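Local coordinates for hemopexin fold protein CP4 (Vigna unguiculata, PDB 3OYO) that adopts the hemopexin fold, a four-bladed beta-propeller with calcium bound in its central channel, and is found in cowpea seeds, its precise function being unsettled, at residues F66-E69 with A70-Y74; L109-T112 with V113-S117. One frame throughout, in Å; residues are numbered along the deposited sequence.

Overall arrangement
The chain folds as a four-bladed hemopexin propeller, and the two interactions come in series along it. Interaction 1 is the hairpin of strands 64-67 and 72-77, the first two strands of the second blade. Interaction 2 follows in the loop between helix 102-105 and strand 120-123, the first strand of the third blade. Their centres lie 21 Å apart and their nearest atoms about 8 Å, so they do not touch. Both pack on strand 129-134, where Phe66 of interaction 1 and Leu109 and Phe114 of interaction 2 reach Leu132. One thus shapes a blade, and the other the passage to the next.

Interaction 1 (F66-E69 with A70-Y74); sequences FHTE and ASEAY
Phe66 and Tyr74 are paired across an antiparallel beta hairpin, the first of its blade in the hemopexin propeller. Their backbones form a hydrogen-bonded pair: Phe66 N to Tyr74 O is 3.1 Å, and Tyr74 N to Phe66 O is 3.0 Å. Both side chains leave the same face of the sheet and lie side by side. With chi1 at 57°, Phe66 CG sits between its backbone N and carbonyl carbon, which brings the ring against Tyr74. One face of that ring takes the CH-pi contact of Tyr74 CB, 3.8 Å from the ring centroid and offset toward the rim. The two rings are oblique, with planes at 36°. Val130 and Leu132 of strand 129-134 also touch Phe66, and Tyr83 stacks on Tyr74.

At the turn end, Glu69 to Glu72 make a type II' beta turn. It is closed by Glu72 N to Glu69 O at 2.9 Å. Next to it, Thr68 N gives Glu72 O a weak bond. Thr68 OG1 is also near that oxygen, but Tyr83 OH is its stronger partner and bonds Glu72 OE1 as well. The carboxylate of Glu69 turns to Lys128 and Tyr143. On the Phe66 and Tyr74 side, the methyl CG2 of Thr68 meets the edge of the Tyr74 ring, 3.8 Å from CD2.

Interaction 2 (L109-T112 with V113-S117); sequences LNNT and VFEDS
Leu109 to Thr112 form a type II beta turn, and the chain then bends back so that Glu115 comes up beside Leu109. Residues 113-116 have helical backbone angles without regular helical bonding. Thr112 N closes the turn on Leu109 O at 3.1 Å. Thr112 OG1 donates to the same oxygen at 2.6 Å, from the same face of its carbonyl plane.

This hydroxyl does double duty. With chi1 at 66° it lies between the backbone N and carbonyl carbon of Thr112, where OG1 also accepts from Phe114 N at 3.2 Å. It meets the Phe114 ring in plane at its edge. Glu115 N bonds Thr112 O at 3.2 Å, coming from above the carbonyl plane.

The Glu115 side chain runs extended back along the turn. Its OE1 takes Asn111 N at 2.8 Å, met from above the carboxylate plane, so a side chain grips the backbone at the turn's corner. Water 1 donates to Thr112 O and to Asp116 OD2, and accepts from Asp116 N.

On the buried side, Leu109 CD1 packs on Phe114 CB at 4.0 Å. Leu132 and strand 147-154 cover both residues: Leu148 touches Leu109, and Ile152 touches Phe114. Lys134 NZ bonds the carbonyl oxygens of Val113 and Ser117. The Thr112 hydroxyl bonded to the backbone N of Phe114 is an ST turn, here set in the connection between the second and third blades of the hemopexin-type propeller.

Interaction 1 (F66-E69 with A70-Y74)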
loop_
_atom_site.group_PDB
_atom_site.type_symbol
_atom_site.label_atom_id
_atom_site.label_comp_id
_atom_site.label_asym_id
_atom_site.label_seq_id
_atom_site.Cartn_x
_atom_site.Cartn_y
_atom_site.Cartn_z
ATOM N N PHE A 66 -1.991 -1.321 -3.873
ATOM C CA PHE A 66 -0.953 -0.612 -4.587
ATOM C C PHE A 66 -1.522 0.046 -5.843
ATOM O O PHE A 66 -2.480 -0.422 -6.443
ATOM C CB PHE A 66 0.290 -1.479 -4.913
ATOM C CG PHE A 66 -0.006 -2.738 -5.711
ATOM C CD1 PHE A 66 -0.241 -3.950 -5.056
ATOM C CD2 PHE A 66 -0.003 -2.726 -7.135
ATOM C CE1 PHE A 66 -0.472 -5.129 -5.782
ATOM C CE2 PHE A 66 -0.232 -3.904 -7.871
ATOM C CZ PHE A 66 -0.446 -5.119 -7.184
ATOM N N HIS A 67 -0.907 1.161 -6.195
ATOM C CA HIS A 67 -1.239 1.913 -7.385
ATOM C C HIS A 67 -0.613 1.194 -8.570
ATOM O O HIS A 67 0.537 0.684 -8.484
ATOM C CB HIS A 67 -0.647 3.332 -7.222
ATOM C CG HIS A 67 -0.531 4.108 -8.489
ATOM N ND1 HIS A 67 0.432 3.844 -9.438
ATOM C CD2 HIS A 67 -1.223 5.181 -8.943
ATOM C CE1 HIS A 67 0.307 4.690 -10.439
ATOM N NE2 HIS A 67 -0.686 5.517 -10.162
ATOM N N THR A 68 -1.322 1.175 -9.692
ATOM C CA THR A 68 -0.752 0.589 -10.934
ATOM C C THR A 68 -0.523 1.677 -11.974
ATOM O O THR A 68 0.617 2.085 -12.213
ATOM C CB THR A 68 -1.677 -0.485 -11.550
ATOM O OG1 THR A 68 -2.972 0.100 -11.807
ATOM C CG2 THR A 68 -1.776 -1.722 -10.652
ATOM N N GLU A 69 -1.603 2.121 -12.611
ATOM C CA GLU A 69 -1.529 3.195 -13.602
ATOM C C GLU A 69 -2.867 3.907 -13.735
ATOM O O GLU A 69 -3.905 3.365 -13.376
ATOM C CB GLU A 69 -1.077 2.660 -14.974
ATOM C CG GLU A 69 -1.967 1.614 -15.587
ATOM C CD GLU A 69 -1.263 0.844 -16.720
ATOM O OE1 GLU A 69 -0.111 0.342 -16.523
ATOM O OE2 GLU A 69 -1.876 0.729 -17.803
ATOM N N ALA A 70 -2.837 5.119 -14.288
ATOM C CA ALA A 70 -4.071 5.895 -14.480
ATOM C C ALA A 70 -4.778 5.955 -13.141
ATOM O O ALA A 70 -4.143 6.260 -12.130
ATOM C CB ALA A 70 -4.971 5.259 -15.593
ATOM N N SER A 71 -6.081 5.670 -13.134
ATOM C CA SER A 71 -6.881 5.624 -11.896
ATOM C C SER A 71 -7.254 4.185 -11.562
ATOM O O SER A 71 -8.353 3.902 -11.113
ATOM C CB SER A 71 -8.111 6.512 -12.046
ATOM O OG SER A 71 -7.657 7.856 -12.074
ATOM N N GLU A 72 -6.300 3.279 -11.760
ATOM C CA GLU A 72 -6.472 1.872 -11.462
ATOM C C GLU A 72 -5.568 1.456 -10.308
ATOM O O GLU A 72 -4.488 2.022 -10.120
ATOM C CB GLU A 72 -6.186 1.033 -12.716
ATOM C CG GLU A 72 -7.220 1.199 -13.825
ATOM C CD GLU A 72 -6.799 0.534 -15.132
ATOM O OE1 GLU A 72 -5.776 -0.164 -15.159
ATOM O OE2 GLU A 72 -7.488 0.717 -16.140
ATOM N N ALA A 73 -6.016 0.488 -9.527
ATOM C CA ALA A 73 -5.272 0.039 -8.355
ATOM C C ALA A 73 -5.692 -1.390 -8.000
ATOM O O ALA A 73 -6.798 -1.788 -8.329
ATOM C CB ALA A 73 -5.551 1.000 -7.159
ATOM N N TYR A 74 -4.796 -2.147 -7.368
ATOM C CA TYR A 74 -5.106 -3.474 -6.867
ATOM C C TYR A 74 -5.422 -3.302 -5.358
ATOM O O TYR A 74 -4.735 -2.557 -4.682
ATOM C CB TYR A 74 -3.902 -4.454 -7.079
ATOM C CG TYR A 74 -4.033 -5.254 -8.341
ATOM C CD1 TYR A 74 -4.960 -6.306 -8.417
ATOM C CD2 TYR A 74 -3.264 -4.955 -9.470
ATOM C CE1 TYR A 74 -5.123 -7.014 -9.600
ATOM C CE2 TYR A 74 -3.440 -5.662 -10.655
ATOM C CZ TYR A 74 -4.380 -6.680 -10.696
ATOM O OH TYR A 74 -4.581 -7.422 -11.850
#

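Interaction 2 (L109-T112 with V113-S117)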
loop_
_atom_site.group_PDB
_atom_site.type_symbol
_atom_site.label_atom_id
_atom_site.label_comp_id
_atom_site.label_asym_id
_atom_site.label_seq_id
_atom_site.Cartn_x
_atom_site.Cartn_y
_atom_site.Cartn_z
ATOM N N LEU A 109 1.449 -16.642 -7.172
ATOM C CA LEU A 109 1.472 -16.591 -5.698
ATOM C C LEU A 109 0.845 -17.849 -5.082
ATOM O O LEU A 109 0.892 -18.049 -3.856
ATOM C CB LEU A 109 0.782 -15.301 -5.180
ATOM C CG LEU A 109 1.308 -13.973 -5.758
ATOM C CD1 LEU A 109 0.651 -12.743 -5.042
ATOM C CD2 LEU A 109 2.783 -13.931 -5.525
ATOM N N ASN A 110 0.284 -18.707 -5.929
ATOM C CA ASN A 110 -0.338 -19.931 -5.462
ATOM C C ASN A 110 0.673 -20.722 -4.639
ATOM O O ASN A 110 1.815 -20.877 -5.054
ATOM C CB ASN A 110 -0.852 -20.755 -6.621
ATOM C CG ASN A 110 -1.954 -21.699 -6.214
ATOM O OD1 ASN A 110 -2.071 -22.056 -5.052
ATOM N ND2 ASN A 110 -2.776 -22.104 -7.168
ATOM N N ASN A 111 0.260 -21.192 -3.467
ATOM C CA ASN A 111 1.074 -22.041 -2.571
ATOM C C ASN A 111 2.255 -21.343 -1.941
ATOM O O ASN A 111 3.202 -22.005 -1.520
ATOM C CB ASN A 111 1.538 -23.347 -3.285
ATOM C CG ASN A 111 0.390 -24.278 -3.578
ATOM O OD1 ASN A 111 0.299 -24.889 -4.652
ATOM N ND2 ASN A 111 -0.553 -24.322 -2.660
ATOM N N THR A 112 2.205 -20.012 -1.865
ATOM C CA THR A 112 3.253 -19.225 -1.226
ATOM C C THR A 112 2.638 -18.581 0.002
ATOM O O THR A 112 1.423 -18.664 0.227
ATOM C CB THR A 112 3.848 -18.081 -2.164
ATOM O OG1 THR A 112 2.828 -17.088 -2.443
ATOM C CG2 THR A 112 4.361 -18.654 -3.451
ATOM N N VAL A 113 3.473 -17.905 0.773
ATOM C CA VAL A 113 2.999 -17.143 1.906
ATOM C C VAL A 113 2.108 -15.979 1.529
ATOM O O VAL A 113 1.417 -15.453 2.383
ATOM C CB VAL A 113 4.158 -16.666 2.799
ATOM C CG1 VAL A 113 4.829 -17.887 3.383
ATOM C CG2 VAL A 113 5.176 -15.795 2.001
ATOM N N PHE A 114 2.165 -15.564 0.258
ATOM C CA PHE A 114 1.345 -14.468 -0.259
ATOM C C PHE A 114 -0.079 -14.894 -0.570
ATOM O O PHE A 114 -0.981 -14.078 -0.594
ATOM C CB PHE A 114 2.007 -13.894 -1.500
ATOM C CG PHE A 114 3.364 -13.287 -1.253
ATOM C CD1 PHE A 114 3.489 -11.931 -0.799
ATOM C CD2 PHE A 114 4.529 -14.037 -1.494
ATOM C CE1 PHE A 114 4.768 -11.363 -0.594
ATOM C CE2 PHE A 114 5.804 -13.490 -1.290
ATOM C CZ PHE A 114 5.927 -12.148 -0.833
ATOM N N GLU A 115 -0.287 -16.182 -0.842
ATOM C CA GLU A 115 -1.606 -16.690 -1.224
ATOM C C GLU A 115 -2.707 -16.306 -0.217
ATOM O O GLU A 115 -3.750 -15.828 -0.616
ATOM C CB GLU A 115 -1.547 -18.212 -1.348
ATOM C CG GLU A 115 -2.897 -18.863 -1.411
ATOM C CD GLU A 115 -2.819 -20.280 -1.911
ATOM O OE1 GLU A 115 -1.845 -20.940 -1.613
ATOM O OE2 GLU A 115 -3.740 -20.729 -2.605
ATOM N N ASP A 116 -2.456 -16.524 1.083
ATOM C CA ASP A 116 -3.479 -16.303 2.136
ATOM C C ASP A 116 -3.751 -14.847 2.525
ATOM O O ASP A 116 -4.813 -14.537 3.080
ATOM C CB ASP A 116 -3.198 -17.162 3.367
ATOM C CG ASP A 116 -3.358 -18.651 3.079
ATOM O OD1 ASP A 116 -4.333 -19.048 2.376
ATOM O OD2 ASP A 116 -2.493 -19.429 3.542
ATOM N N SER A 117 -2.799 -13.964 2.212
ATOM C CA SER A 117 -2.905 -12.536 2.467
ATOM C C SER A 117 -1.546 -11.883 2.187
ATOM O O SER A 117 -0.506 -12.542 2.171
ATOM C CB SER A 117 -3.317 -12.243 3.924
ATOM O OG SER A 117 -2.230 -12.496 4.832
HETATM O O HOH W 1 -0.231 -18.233 2.294
#